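Rhamnosidase B (Bacillus sp., PDB 2OKX) catalyses the hydrolysis of terminal alpha-L-rhamnose from rhamnosides, as a glycoside hydrolase of family 78 that probably inverts the anomeric configuration. Local coordinates at residues L417-L421 / L521-Y525; D436-D442 / R506-V512; F453-A459 / C490-S496; S210-V214 / L429-E433. All coordinates share one frame; numbering follows the deposited sequence.

Contact 1: residues L417-L421 / L521-Y525. With CA (calcium ion), chain C.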
loop_
_atom_site.group_PDB
_atom_site.type_symbol
_atom_site.label_atom_id
_atom_site.label_comp_id
_atom_site.label_asym_id
_atom_site.label_seq_id
_atom_site.Cartn_x
_atom_site.Cartn_y
_atom_site.Cartn_z
ATOM N N LEU A 417 -2.796 28.988 13.565
ATOM C CA LEU A 417 -3.988 28.277 13.107
ATOM C C LEU A 417 -4.357 28.675 11.677
ATOM O O LEU A 417 -4.911 27.875 10.931
ATOM C CB LEU A 417 -5.168 28.541 14.049
ATOM C CG LEU A 417 -4.957 28.106 15.503
ATOM C CD1 LEU A 417 -6.244 28.318 16.282
ATOM C CD2 LEU A 417 -4.536 26.641 15.557
ATOM N N ASN A 418 -4.041 29.912 11.296
ATOM C CA ASN A 418 -4.345 30.394 9.950
ATOM C C ASN A 418 -3.706 29.507 8.890
ATOM O O ASN A 418 -4.168 29.456 7.750
ATOM C CB ASN A 418 -3.825 31.826 9.757
ATOM C CG ASN A 418 -4.600 32.852 10.565
ATOM O OD1 ASN A 418 -4.137 33.981 10.758
ATOM N ND2 ASN A 418 -5.787 32.478 11.025
ATOM N N ALA A 419 -2.635 28.813 9.266
ATOM C CA ALA A 419 -1.926 27.948 8.332
ATOM C C ALA A 419 -2.773 26.805 7.780
ATOM O O ALA A 419 -2.498 26.295 6.695
ATOM C CB ALA A 419 -0.663 27.391 8.997
ATOM N N ILE A 420 -3.803 26.399 8.513
ATOM C CA ILE A 420 -4.643 25.299 8.047
ATOM C C ILE A 420 -6.046 25.742 7.651
ATOM O O ILE A 420 -6.913 24.905 7.410
ATOM C CB ILE A 420 -4.786 24.211 9.122
ATOM C CG1 ILE A 420 -5.442 24.805 10.373
ATOM C CG2 ILE A 420 -3.421 23.620 9.444
ATOM C CD1 ILE A 420 -5.970 23.763 11.349
ATOM N N LEU A 421 -6.260 27.053 7.580
ATOM C CA LEU A 421 -7.566 27.607 7.228
ATOM C C LEU A 421 -7.568 28.282 5.859
ATOM O O LEU A 421 -6.582 28.900 5.455
ATOM C CB LEU A 421 -8.001 28.627 8.288
ATOM C CG LEU A 421 -8.169 28.107 9.720
ATOM C CD1 LEU A 421 -8.488 29.260 10.654
ATOM C CD2 LEU A 421 -9.281 27.065 9.762
ATOM N N LEU A 521 3.283 30.810 6.782
ATOM C CA LEU A 521 2.639 29.670 6.151
ATOM C C LEU A 521 1.234 30.087 5.723
ATOM O O LEU A 521 0.355 30.296 6.561
ATOM C CB LEU A 521 2.600 28.492 7.131
ATOM C CG LEU A 521 2.116 27.123 6.635
ATOM C CD1 LEU A 521 2.798 26.752 5.323
ATOM C CD2 LEU A 521 2.415 26.077 7.705
ATOM N N HIS A 522 1.040 30.238 4.415
ATOM C CA HIS A 522 -0.255 30.634 3.876
ATOM C C HIS A 522 -1.248 29.485 3.916
ATOM O O HIS A 522 -2.439 29.697 4.125
ATOM C CB HIS A 522 -0.109 31.160 2.446
ATOM C CG HIS A 522 0.469 32.540 2.375
ATOM N ND1 HIS A 522 1.815 32.792 2.527
ATOM C CD2 HIS A 522 -0.126 33.747 2.232
ATOM C CE1 HIS A 522 2.025 34.095 2.481
ATOM N NE2 HIS A 522 0.865 34.698 2.303
ATOM N N GLU A 523 -0.755 28.272 3.700
ATOM C CA GLU A 523 -1.598 27.086 3.758
ATOM C C GLU A 523 -0.826 25.784 3.622
ATOM O O GLU A 523 0.185 25.708 2.919
ATOM C CB GLU A 523 -2.698 27.131 2.694
ATOM C CG GLU A 523 -2.220 27.272 1.263
ATOM C CD GLU A 523 -3.378 27.297 0.280
ATOM O OE1 GLU A 523 -4.380 27.981 0.571
ATOM O OE2 GLU A 523 -3.293 26.643 -0.781
ATOM N N ILE A 524 -1.307 24.773 4.337
ATOM C CA ILE A 524 -0.745 23.432 4.307
ATOM C C ILE A 524 -2.009 22.593 4.138
ATOM O O ILE A 524 -3.009 22.817 4.828
ATOM C CB ILE A 524 0.012 23.090 5.626
ATOM C CG1 ILE A 524 0.483 21.631 5.606
ATOM C CG2 ILE A 524 -0.867 23.344 6.828
ATOM C CD1 ILE A 524 1.494 21.310 4.514
ATOM N N TYR A 525 -1.982 21.656 3.201
ATOM C CA TYR A 525 -3.165 20.849 2.927
ATOM C C TYR A 525 -2.781 19.574 2.199
ATOM O O TYR A 525 -1.602 19.306 1.968
ATOM C CB TYR A 525 -4.109 21.642 2.026
ATOM C CG TYR A 525 -3.433 22.083 0.741
ATOM C CD1 TYR A 525 -2.734 23.290 0.670
ATOM C CD2 TYR A 525 -3.424 21.252 -0.381
ATOM C CE1 TYR A 525 -2.037 23.657 -0.488
ATOM C CE2 TYR A 525 -2.733 21.605 -1.536
ATOM C CZ TYR A 525 -2.041 22.807 -1.583
ATOM O OH TYR A 525 -1.346 23.140 -2.723
HETATM CA CA CA C . -4.128 31.444 3.218
HETATM O O HOH W 1 -4.240 31.157 5.513
HETATM O O HOH W 2 -5.462 29.570 2.896
HETATM O O HOH W 3 -2.688 33.352 3.448
#
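Ala419 O points at the backbone of strand 521-525 from a short 3-10 turn. Ile524 N donates to it over 3.0 Å, but the bond is weak, with an N-H...O angle of 134°. Glu523 CA adds a CA-H...O contact to the same carbonyl.

The apolar touches flank this point. Ala419 CB rests on the branched end of Leu521, 3.6 Å from Leu521 CD2. The methyl Ile420 CG2 meets the methyl Ile524 CG2 at 3.7 Å. The latter stands between its own backbone N and carbonyl carbon, with CG1 anti to N (chi1 175°), and this also brings it close to Ala419 O.

The third kind of interaction runs through a calcium ion. His522 O binds the metal at 2.6 Å, and Val423 O is another ligand. One calcium-bound water donates to Asn418 O at 2.8 Å. A second donates to both Leu421 O and Glu523 OE1. The turn thus lies in the second shell of the metal. Glu523 is also held by a salt bridge to Lys202 and a hydrogen bond to Tyr204.

His522 and Glu523 form a classic beta bulge facing Glu454 of strand 450-457. The turn follows helix 414-417. Ile420 packs on Ile208 of strand 207-215, while Leu521 and Ile524 pack on strand 507-513, so the contact lies where the two sheets of the concanavalin-like domain meet.

Contact 2: residues D436-D442 / R506-V512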
loop_
_atom_site.group_PDB
_atom_site.type_symbol
_atom_site.label_atom_id
_atom_site.label_comp_id
_atom_site.label_asym_id
_atom_site.label_seq_id
_atom_site.Cartn_x
_atom_site.Cartn_y
_atom_site.Cartn_z
ATOM N N ASP A 436 14.569 24.076 15.908
ATOM C CA ASP A 436 13.652 24.138 14.776
ATOM C C ASP A 436 12.207 24.257 15.266
ATOM O O ASP A 436 11.920 24.032 16.441
ATOM C CB ASP A 436 13.792 22.872 13.930
ATOM C CG ASP A 436 15.232 22.584 13.535
ATOM O OD1 ASP A 436 15.549 21.401 13.297
ATOM O OD2 ASP A 436 16.040 23.536 13.451
ATOM N N CYS A 437 11.302 24.592 14.354
ATOM C CA CYS A 437 9.892 24.735 14.693
ATOM C C CYS A 437 9.099 23.566 14.124
ATOM O O CYS A 437 8.971 23.432 12.911
ATOM C CB CYS A 437 9.333 26.042 14.127
ATOM S SG CYS A 437 7.589 26.327 14.526
ATOM N N GLU A 438 8.571 22.724 15.005
ATOM C CA GLU A 438 7.791 21.572 14.572
ATOM C C GLU A 438 6.292 21.774 14.783
ATOM O O GLU A 438 5.844 22.066 15.890
ATOM C CB GLU A 438 8.224 20.321 15.334
ATOM C CG GLU A 438 7.314 19.115 15.096
ATOM C CD GLU A 438 7.527 18.025 16.125
ATOM O OE1 GLU A 438 8.540 17.299 16.031
ATOM O OE2 GLU A 438 6.683 17.907 17.038
ATOM N N LEU A 439 5.527 21.616 13.713
ATOM C CA LEU A 439 4.077 21.734 13.779
ATOM C C LEU A 439 3.483 20.358 13.510
ATOM O O LEU A 439 3.890 19.691 12.564
ATOM C CB LEU A 439 3.564 22.689 12.698
ATOM C CG LEU A 439 3.345 24.171 12.996
ATOM C CD1 LEU A 439 4.567 24.781 13.635
ATOM C CD2 LEU A 439 2.993 24.875 11.691
ATOM N N VAL A 440 2.543 19.921 14.344
ATOM C CA VAL A 440 1.877 18.644 14.098
ATOM C C VAL A 440 0.484 19.029 13.622
ATOM O O VAL A 440 -0.327 19.551 14.388
ATOM C CB VAL A 440 1.780 17.760 15.363
ATOM C CG1 VAL A 440 0.960 16.507 15.052
ATOM C CG2 VAL A 440 3.177 17.341 15.808
ATOM N N ILE A 441 0.238 18.797 12.338
ATOM C CA ILE A 441 -1.024 19.130 11.694
ATOM C C ILE A 441 -1.917 17.896 11.673
ATOM O O ILE A 441 -1.502 16.854 11.183
ATOM C CB ILE A 441 -0.779 19.577 10.231
ATOM C CG1 ILE A 441 0.220 20.742 10.197
ATOM C CG2 ILE A 441 -2.085 19.956 9.570
ATOM C CD1 ILE A 441 -0.228 21.955 10.950
ATOM N N ASP A 442 -3.133 18.018 12.194
ATOM C CA ASP A 442 -4.073 16.894 12.222
ATOM C C ASP A 442 -5.122 17.050 11.128
ATOM O O ASP A 442 -5.915 17.992 11.149
ATOM C CB ASP A 442 -4.767 16.822 13.590
ATOM C CG ASP A 442 -5.656 15.590 13.744
ATOM O OD1 ASP A 442 -5.784 14.795 12.785
ATOM O OD2 ASP A 442 -6.230 15.418 14.840
ATOM N N ARG A 506 -2.579 10.547 8.846
ATOM C CA ARG A 506 -3.579 11.405 9.461
ATOM C C ARG A 506 -2.887 12.638 10.036
ATOM O O ARG A 506 -3.391 13.749 9.919
ATOM C CB ARG A 506 -4.340 10.696 10.594
ATOM C CG ARG A 506 -5.134 11.692 11.438
ATOM C CD ARG A 506 -6.155 11.079 12.406
ATOM N NE ARG A 506 -6.708 12.132 13.261
ATOM C CZ ARG A 506 -7.574 11.942 14.257
ATOM N NH1 ARG A 506 -8.021 10.729 14.549
ATOM N NH2 ARG A 506 -7.968 12.975 14.991
ATOM N N TYR A 507 -1.727 12.432 10.654
ATOM C CA TYR A 507 -0.983 13.526 11.279
ATOM C C TYR A 507 0.274 13.859 10.492
ATOM O O TYR A 507 1.033 12.970 10.128
ATOM C CB TYR A 507 -0.582 13.137 12.703
ATOM C CG TYR A 507 -1.739 12.638 13.539
ATOM C CD1 TYR A 507 -2.533 13.524 14.275
ATOM C CD2 TYR A 507 -2.039 11.280 13.593
ATOM C CE1 TYR A 507 -3.599 13.060 15.054
ATOM C CE2 TYR A 507 -3.098 10.807 14.363
ATOM C CZ TYR A 507 -3.870 11.698 15.091
ATOM O OH TYR A 507 -4.889 11.214 15.877
ATOM N N LEU A 508 0.494 15.145 10.242
ATOM C CA LEU A 508 1.670 15.573 9.501
ATOM C C LEU A 508 2.620 16.386 10.365
ATOM O O LEU A 508 2.250 17.424 10.921
ATOM C CB LEU A 508 1.262 16.412 8.288
ATOM C CG LEU A 508 2.401 16.868 7.366
ATOM C CD1 LEU A 508 2.968 15.670 6.615
ATOM C CD2 LEU A 508 1.880 17.898 6.373
ATOM N N PHE A 509 3.846 15.901 10.500
ATOM C CA PHE A 509 4.852 16.638 11.247
ATOM C C PHE A 509 5.479 17.565 10.215
ATOM O O PHE A 509 6.108 17.099 9.266
ATOM C CB PHE A 509 5.929 15.704 11.810
ATOM C CG PHE A 509 5.510 14.969 13.049
ATOM C CD1 PHE A 509 4.636 13.889 12.979
ATOM C CD2 PHE A 509 5.988 15.365 14.295
ATOM C CE1 PHE A 509 4.241 13.211 14.138
ATOM C CE2 PHE A 509 5.602 14.697 15.458
ATOM C CZ PHE A 509 4.726 13.618 15.379
ATOM N N LEU A 510 5.283 18.870 10.379
ATOM C CA LEU A 510 5.851 19.841 9.452
ATOM C C LEU A 510 6.905 20.577 10.261
ATOM O O LEU A 510 6.578 21.326 11.179
ATOM C CB LEU A 510 4.774 20.815 8.958
ATOM C CG LEU A 510 5.217 21.770 7.844
ATOM C CD1 LEU A 510 5.461 20.981 6.563
ATOM C CD2 LEU A 510 4.154 22.828 7.616
ATOM N N THR A 511 8.172 20.349 9.932
ATOM C CA THR A 511 9.254 20.969 10.684
ATOM C C THR A 511 10.061 21.956 9.849
ATOM O O THR A 511 10.579 21.619 8.780
ATOM C CB THR A 511 10.164 19.879 11.275
ATOM O OG1 THR A 511 9.347 18.891 11.921
ATOM C CG2 THR A 511 11.109 20.463 12.305
ATOM N N VAL A 512 10.147 23.187 10.354
ATOM C CA VAL A 512 10.852 24.272 9.678
ATOM C C VAL A 512 12.213 24.480 10.334
ATOM O O VAL A 512 12.297 24.680 11.546
ATOM C CB VAL A 512 10.031 25.580 9.762
ATOM C CG1 VAL A 512 10.707 26.687 8.954
ATOM C CG2 VAL A 512 8.613 25.331 9.250
HETATM O O HOH W 4 10.038 17.106 13.808
#
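Strands 436-442 and 507-512 are antiparallel neighbours in one sheet of the concanavalin-like beta-sandwich domain. Three hydrogen-bonded pairs, Cys437 with Val512, Leu439 with Leu510 and Ile441 with Leu508, join the backbones by six nearly straight bonds. The shortest is Leu510 N to Leu439 O, 2.7 Å. These six residues share one face, where Leu508 and Leu510 pack on strand 520-528.

On the other face Val440 CG2 makes a CH-pi contact over the Phe509 ring, 4.0 Å from its centroid. The carboxylate of Glu438 meets the edge of this ring, turned 87° against it, and is salt-bridged to Arg404.

At the pair's end Arg506, extended from CG to NE (chi3 173°), reaches and grips Asp442 side-on. Arg506 NE donates to Asp442 OD1 (2.9 Å, 177°), and Arg506 NH2 to the syn lone pair of Asp442 OD2 (3.0 Å). Gly444 N also bonds to Asp442 OD1, and Asp835 salt-bridges Arg506. The Tyr507 hydroxyl lies over the guanidinium face. A methionine in place of Arg506 would probably leave the buried Asp442 carboxylate and Asp835 without their positive mate.

On the Glu438 face, one water donates to Glu438 OE1 and accepts from Thr511 OG1, both at 2.7 Å.

Contact 3: residues F453-A459 / C490-S496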
loop_
_atom_site.group_PDB
_atom_site.type_symbol
_atom_site.label_atom_id
_atom_site.label_comp_id
_atom_site.label_asym_id
_atom_site.label_seq_id
_atom_site.Cartn_x
_atom_site.Cartn_y
_atom_site.Cartn_z
ATOM N N PHE A 453 1.520 22.939 -0.139
ATOM C CA PHE A 453 1.618 24.098 0.728
ATOM C C PHE A 453 2.028 25.331 -0.063
ATOM O O PHE A 453 2.438 25.240 -1.219
ATOM C CB PHE A 453 2.635 23.860 1.851
ATOM C CG PHE A 453 4.054 23.689 1.366
ATOM C CD1 PHE A 453 4.584 22.421 1.155
ATOM C CD2 PHE A 453 4.858 24.800 1.114
ATOM C CE1 PHE A 453 5.898 22.259 0.703
ATOM C CE2 PHE A 453 6.174 24.650 0.660
ATOM C CZ PHE A 453 6.694 23.377 0.455
ATOM N N GLU A 454 1.881 26.481 0.577
ATOM C CA GLU A 454 2.262 27.762 0.003
ATOM C C GLU A 454 2.798 28.547 1.182
ATOM O O GLU A 454 2.186 28.567 2.253
ATOM C CB GLU A 454 1.065 28.488 -0.613
ATOM C CG GLU A 454 1.421 29.871 -1.141
ATOM C CD GLU A 454 0.296 30.519 -1.919
ATOM O OE1 GLU A 454 0.409 31.720 -2.227
ATOM O OE2 GLU A 454 -0.699 29.831 -2.229
ATOM N N LEU A 455 3.949 29.180 0.999
ATOM C CA LEU A 455 4.551 29.929 2.088
ATOM C C LEU A 455 5.567 30.955 1.602
ATOM O O LEU A 455 5.931 30.985 0.427
ATOM C CB LEU A 455 5.242 28.952 3.051
ATOM C CG LEU A 455 6.312 28.025 2.446
ATOM C CD1 LEU A 455 7.591 28.810 2.155
ATOM C CD2 LEU A 455 6.619 26.888 3.419
ATOM N N GLU A 456 6.005 31.798 2.529
ATOM C CA GLU A 456 7.020 32.812 2.261
ATOM C C GLU A 456 8.116 32.499 3.264
ATOM O O GLU A 456 7.830 32.297 4.440
ATOM C CB GLU A 456 6.500 34.222 2.542
ATOM C CG GLU A 456 5.337 34.660 1.690
ATOM C CD GLU A 456 4.910 36.078 2.004
ATOM O OE1 GLU A 456 3.692 36.329 2.075
ATOM O OE2 GLU A 456 5.792 36.944 2.175
ATOM N N ALA A 457 9.362 32.449 2.808
ATOM C CA ALA A 457 10.458 32.157 3.719
ATOM C C ALA A 457 11.793 32.581 3.137
ATOM O O ALA A 457 11.920 32.787 1.931
ATOM C CB ALA A 457 10.489 30.665 4.042
ATOM N N PRO A 458 12.806 32.730 3.998
ATOM C CA PRO A 458 14.142 33.125 3.541
ATOM C C PRO A 458 14.705 31.977 2.705
ATOM O O PRO A 458 14.304 30.821 2.880
ATOM C CB PRO A 458 14.917 33.299 4.846
ATOM C CG PRO A 458 13.856 33.651 5.841
ATOM C CD PRO A 458 12.730 32.729 5.469
ATOM N N ALA A 459 15.631 32.285 1.805
ATOM C CA ALA A 459 16.231 31.249 0.974
ATOM C C ALA A 459 16.991 30.261 1.852
ATOM O O ALA A 459 17.637 30.646 2.826
ATOM C CB ALA A 459 17.177 31.874 -0.048
ATOM N N CYS A 490 13.679 25.925 0.602
ATOM C CA CYS A 490 13.143 27.157 0.034
ATOM C C CYS A 490 14.025 28.075 -0.791
ATOM O O CYS A 490 15.214 28.236 -0.523
ATOM C CB CYS A 490 12.541 28.003 1.150
ATOM S SG CYS A 490 11.176 27.210 2.006
ATOM N N ARG A 491 13.408 28.677 -1.801
ATOM C CA ARG A 491 14.081 29.664 -2.624
ATOM C C ARG A 491 13.629 30.916 -1.880
ATOM O O ARG A 491 12.850 30.814 -0.931
ATOM C CB ARG A 491 13.542 29.670 -4.058
ATOM C CG ARG A 491 12.088 30.105 -4.200
ATOM C CD ARG A 491 11.782 30.468 -5.646
ATOM N NE ARG A 491 12.015 29.335 -6.537
ATOM C CZ ARG A 491 11.125 28.376 -6.770
ATOM N NH1 ARG A 491 9.934 28.416 -6.186
ATOM N NH2 ARG A 491 11.437 27.362 -7.569
ATOM N N GLU A 492 14.091 32.088 -2.294
ATOM C CA GLU A 492 13.707 33.310 -1.603
ATOM C C GLU A 492 12.279 33.759 -1.918
ATOM O O GLU A 492 11.858 33.740 -3.070
ATOM C CB GLU A 492 14.686 34.430 -1.964
ATOM C CG GLU A 492 14.491 35.717 -1.187
ATOM C CD GLU A 492 14.745 35.548 0.294
ATOM O OE1 GLU A 492 15.741 34.891 0.662
ATOM O OE2 GLU A 492 13.956 36.086 1.096
ATOM N N GLY A 493 11.534 34.150 -0.885
ATOM C CA GLY A 493 10.180 34.641 -1.090
ATOM C C GLY A 493 9.023 33.666 -0.974
ATOM O O GLY A 493 9.119 32.634 -0.305
ATOM N N ARG A 494 7.912 34.008 -1.620
ATOM C CA ARG A 494 6.722 33.167 -1.593
ATOM C C ARG A 494 6.827 32.081 -2.649
ATOM O O ARG A 494 7.308 32.321 -3.758
ATOM C CB ARG A 494 5.452 33.990 -1.846
ATOM C CG ARG A 494 4.198 33.121 -1.855
ATOM C CD ARG A 494 2.937 33.847 -2.288
ATOM N NE ARG A 494 2.515 34.875 -1.344
ATOM C CZ ARG A 494 1.254 35.069 -0.968
ATOM N NH1 ARG A 494 0.284 34.301 -1.443
ATOM N NH2 ARG A 494 0.959 36.049 -0.127
ATOM N N GLN A 495 6.359 30.886 -2.305
ATOM C CA GLN A 495 6.415 29.762 -3.224
ATOM C C GLN A 495 5.370 28.711 -2.861
ATOM O O GLN A 495 4.837 28.708 -1.752
ATOM C CB GLN A 495 7.813 29.144 -3.188
ATOM C CG GLN A 495 8.221 28.647 -1.814
ATOM C CD GLN A 495 9.683 28.903 -1.512
ATOM O OE1 GLN A 495 10.040 29.925 -0.916
ATOM N NE2 GLN A 495 10.539 27.983 -1.932
ATOM N N SER A 496 5.079 27.832 -3.812
ATOM C CA SER A 496 4.103 26.769 -3.612
ATOM C C SER A 496 4.704 25.456 -4.078
ATOM O O SER A 496 5.539 25.431 -4.983
ATOM C CB SER A 496 2.831 27.049 -4.415
ATOM O OG SER A 496 2.239 28.265 -4.008
#
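Arg494 and Glu454 form a salt bridge across two antiparallel strands. Arg494 NH1 donates to Glu454 OE1 over 2.7 Å, with an N-H...O angle of 140°. The oxygen is met on its anti side and out of the carboxylate plane, and the two flat groups are turned 64° apart. Arg494 leaves the backbone extended and then bends at chi3 (-67°), which carries its guanidinium between Glu454 and Glu456. The salt bridge from Glu456 OE1 to Arg494 NH2 is longer and less sure. Glu456 CG packs on the arginine, 3.6 Å from Arg494 CB. Glu454 also runs past Ser496, with its CG 3.4 Å from Ser496 OG.

The strands belong to a sheet of the concanavalin-like domain, in which strand 450-457 lies between strands 493-498 and 520-528. Leu455 and Gln495 exchange two backbone hydrogen bonds, as do Ala457 and Gly493. Gly493 has a positive phi, at which a CB would jam against the preceding carbonyl oxygen.

Cys490 approaches the opposite face of the sheet from the charged residues. Its SG touches Leu455 CD1 at 3.9 Å and Ala457 CB at 4.1 Å, and both Cys490 and Leu455 pack on Ile463 of strand 462-472. Beyond the paired region, Glu492 bends back to residues 458-459, and Ala459 N donates to Glu492 OE1 over 2.8 Å from above the carboxylate plane.

Contact 4: residues S210-V214 / L429-E433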
loop_
_atom_site.group_PDB
_atom_site.type_symbol
_atom_site.label_atom_id
_atom_site.label_comp_id
_atom_site.label_asym_id
_atom_site.label_seq_id
_atom_site.Cartn_x
_atom_site.Cartn_y
_atom_site.Cartn_z
ATOM N N SER A 210 -0.084 20.405 17.924
ATOM C CA SER A 210 0.978 20.927 18.773
ATOM C C SER A 210 2.040 21.688 18.001
ATOM O O SER A 210 2.103 21.632 16.771
ATOM C CB SER A 210 1.663 19.779 19.519
ATOM O OG SER A 210 2.341 18.925 18.608
ATOM N N LEU A 211 2.867 22.407 18.754
ATOM C CA LEU A 211 3.982 23.159 18.203
ATOM C C LEU A 211 5.109 22.881 19.184
ATOM O O LEU A 211 4.899 22.896 20.395
ATOM C CB LEU A 211 3.674 24.661 18.140
ATOM C CG LEU A 211 4.761 25.494 17.443
ATOM C CD1 LEU A 211 4.175 26.785 16.903
ATOM C CD2 LEU A 211 5.890 25.777 18.412
ATOM N N SER A 212 6.300 22.599 18.672
ATOM C CA SER A 212 7.417 22.298 19.553
ATOM C C SER A 212 8.719 22.859 19.019
ATOM O O SER A 212 8.865 23.081 17.817
ATOM C CB SER A 212 7.581 20.780 19.702
ATOM O OG SER A 212 6.394 20.148 20.152
ATOM N N ARG A 213 9.655 23.100 19.928
ATOM C CA ARG A 213 10.981 23.558 19.543
ATOM C C ARG A 213 11.747 22.243 19.544
ATOM O O ARG A 213 11.801 21.554 20.564
ATOM C CB ARG A 213 11.568 24.517 20.585
ATOM C CG ARG A 213 13.007 24.943 20.270
ATOM C CD ARG A 213 13.495 26.035 21.229
ATOM N NE ARG A 213 13.648 25.560 22.601
ATOM C CZ ARG A 213 14.809 25.208 23.148
ATOM N NH1 ARG A 213 15.928 25.277 22.441
ATOM N NH2 ARG A 213 14.854 24.791 24.406
ATOM N N VAL A 214 12.324 21.877 18.407
ATOM C CA VAL A 214 13.027 20.604 18.327
ATOM C C VAL A 214 14.388 20.659 17.637
ATOM O O VAL A 214 14.747 21.657 17.017
ATOM C CB VAL A 214 12.157 19.566 17.580
ATOM C CG1 VAL A 214 10.757 19.507 18.201
ATOM C CG2 VAL A 214 12.059 19.937 16.105
ATOM N N LEU A 429 4.874 31.568 11.826
ATOM C CA LEU A 429 5.554 30.631 12.704
ATOM C C LEU A 429 6.600 31.306 13.569
ATOM O O LEU A 429 7.331 32.183 13.111
ATOM C CB LEU A 429 6.215 29.522 11.879
ATOM C CG LEU A 429 5.343 28.354 11.398
ATOM C CD1 LEU A 429 4.032 28.857 10.834
ATOM C CD2 LEU A 429 6.110 27.556 10.347
ATOM N N PRO A 430 6.679 30.907 14.845
ATOM C CA PRO A 430 7.665 31.498 15.743
ATOM C C PRO A 430 9.059 31.036 15.343
ATOM O O PRO A 430 9.241 29.917 14.853
ATOM C CB PRO A 430 7.250 30.958 17.106
ATOM C CG PRO A 430 6.719 29.598 16.767
ATOM C CD PRO A 430 5.867 29.898 15.548
ATOM N N VAL A 431 10.038 31.910 15.535
ATOM C CA VAL A 431 11.418 31.580 15.227
ATOM C C VAL A 431 12.121 31.388 16.561
ATOM O O VAL A 431 12.135 32.292 17.397
ATOM C CB VAL A 431 12.117 32.714 14.457
ATOM C CG1 VAL A 431 13.570 32.345 14.201
ATOM C CG2 VAL A 431 11.397 32.972 13.149
ATOM N N PHE A 432 12.680 30.202 16.772
ATOM C CA PHE A 432 13.382 29.917 18.013
ATOM C C PHE A 432 14.856 30.255 17.838
ATOM O O PHE A 432 15.428 30.041 16.768
ATOM C CB PHE A 432 13.216 28.442 18.387
ATOM C CG PHE A 432 11.793 28.048 18.657
ATOM C CD1 PHE A 432 11.156 27.098 17.862
ATOM C CD2 PHE A 432 11.078 28.649 19.691
ATOM C CE1 PHE A 432 9.825 26.754 18.092
ATOM C CE2 PHE A 432 9.747 28.311 19.929
ATOM C CZ PHE A 432 9.121 27.361 19.126
ATOM N N GLU A 433 15.467 30.791 18.886
ATOM C CA GLU A 433 16.874 31.156 18.816
ATOM C C GLU A 433 17.739 29.917 18.657
ATOM O O GLU A 433 18.712 29.921 17.903
ATOM C CB GLU A 433 17.299 31.917 20.069
ATOM C CG GLU A 433 18.712 32.473 19.963
ATOM C CD GLU A 433 19.189 33.114 21.243
ATOM O OE1 GLU A 433 19.313 32.395 22.259
ATOM O OE2 GLU A 433 19.443 34.337 21.233
#
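Arg213 and Phe432 meet because their torsions lay one chain across the other. Arg213 runs out with CG opposite its backbone N (chi1 176°) and stays extended as far as CD before it bends at chi3. Phe432 has CG anti to its carbonyl carbon (chi1 -63°), which swings the ring to the strand. The aliphatic part of the arginine then lies over one ring face. Arg213 CB sits above the centre, 3.8 Å from the centroid, in a CH-pi contact. Arg213 CG and CD continue toward the root of the ring, and CD comes within 3.7 Å of Phe432 CB. The guanidinium itself turns aside to partners near by: Arg213 NE salt-bridges Glu408, and NH1 donates to the carbonyl of Asp434.

Leu211 adds its two methyl groups. Its CD2 meets the ring at the edge, 3.7 Å from Phe432 CZ. Its CD1 reaches toward the proline ring, 3.8 Å from Pro430 CD. The ring of Phe432 is thus held at a face and at an edge.

An alanine at Phe432 is likely to open a gap above the arginine chain and leave Leu211 CD2 without its aromatic neighbour.

The contact fixes an irregular run of chain, residues 429-433, against the sheet. That run joins strand 427-428 to strand 436-443. Strand 207-215 lies between strands 406-410 and 436-443, and Phe432 also touches Arg410 of the former. Leu429 packs on Val512 of strand 507-513.

From the N terminus, residues 210-214 come first and open contact 4. Residues 417-421 open contact 1 before residues 429-433 close contact 4, so these two loops cross. Contacts 2 and 3 then open in turn. They close in reverse order: contact 3 at 490-496, contact 2 at 506-512 and contact 1 at 521-525. Contact 3 is therefore nested in contact 2, and both in contact 1. Contacts 2 and 4 share one sheet through strands 207-215 and 436-443. Contacts 1 and 3 share the other through strands 450-457 and 520-528. Leu521 on Leu510 joins the two sheets face to face.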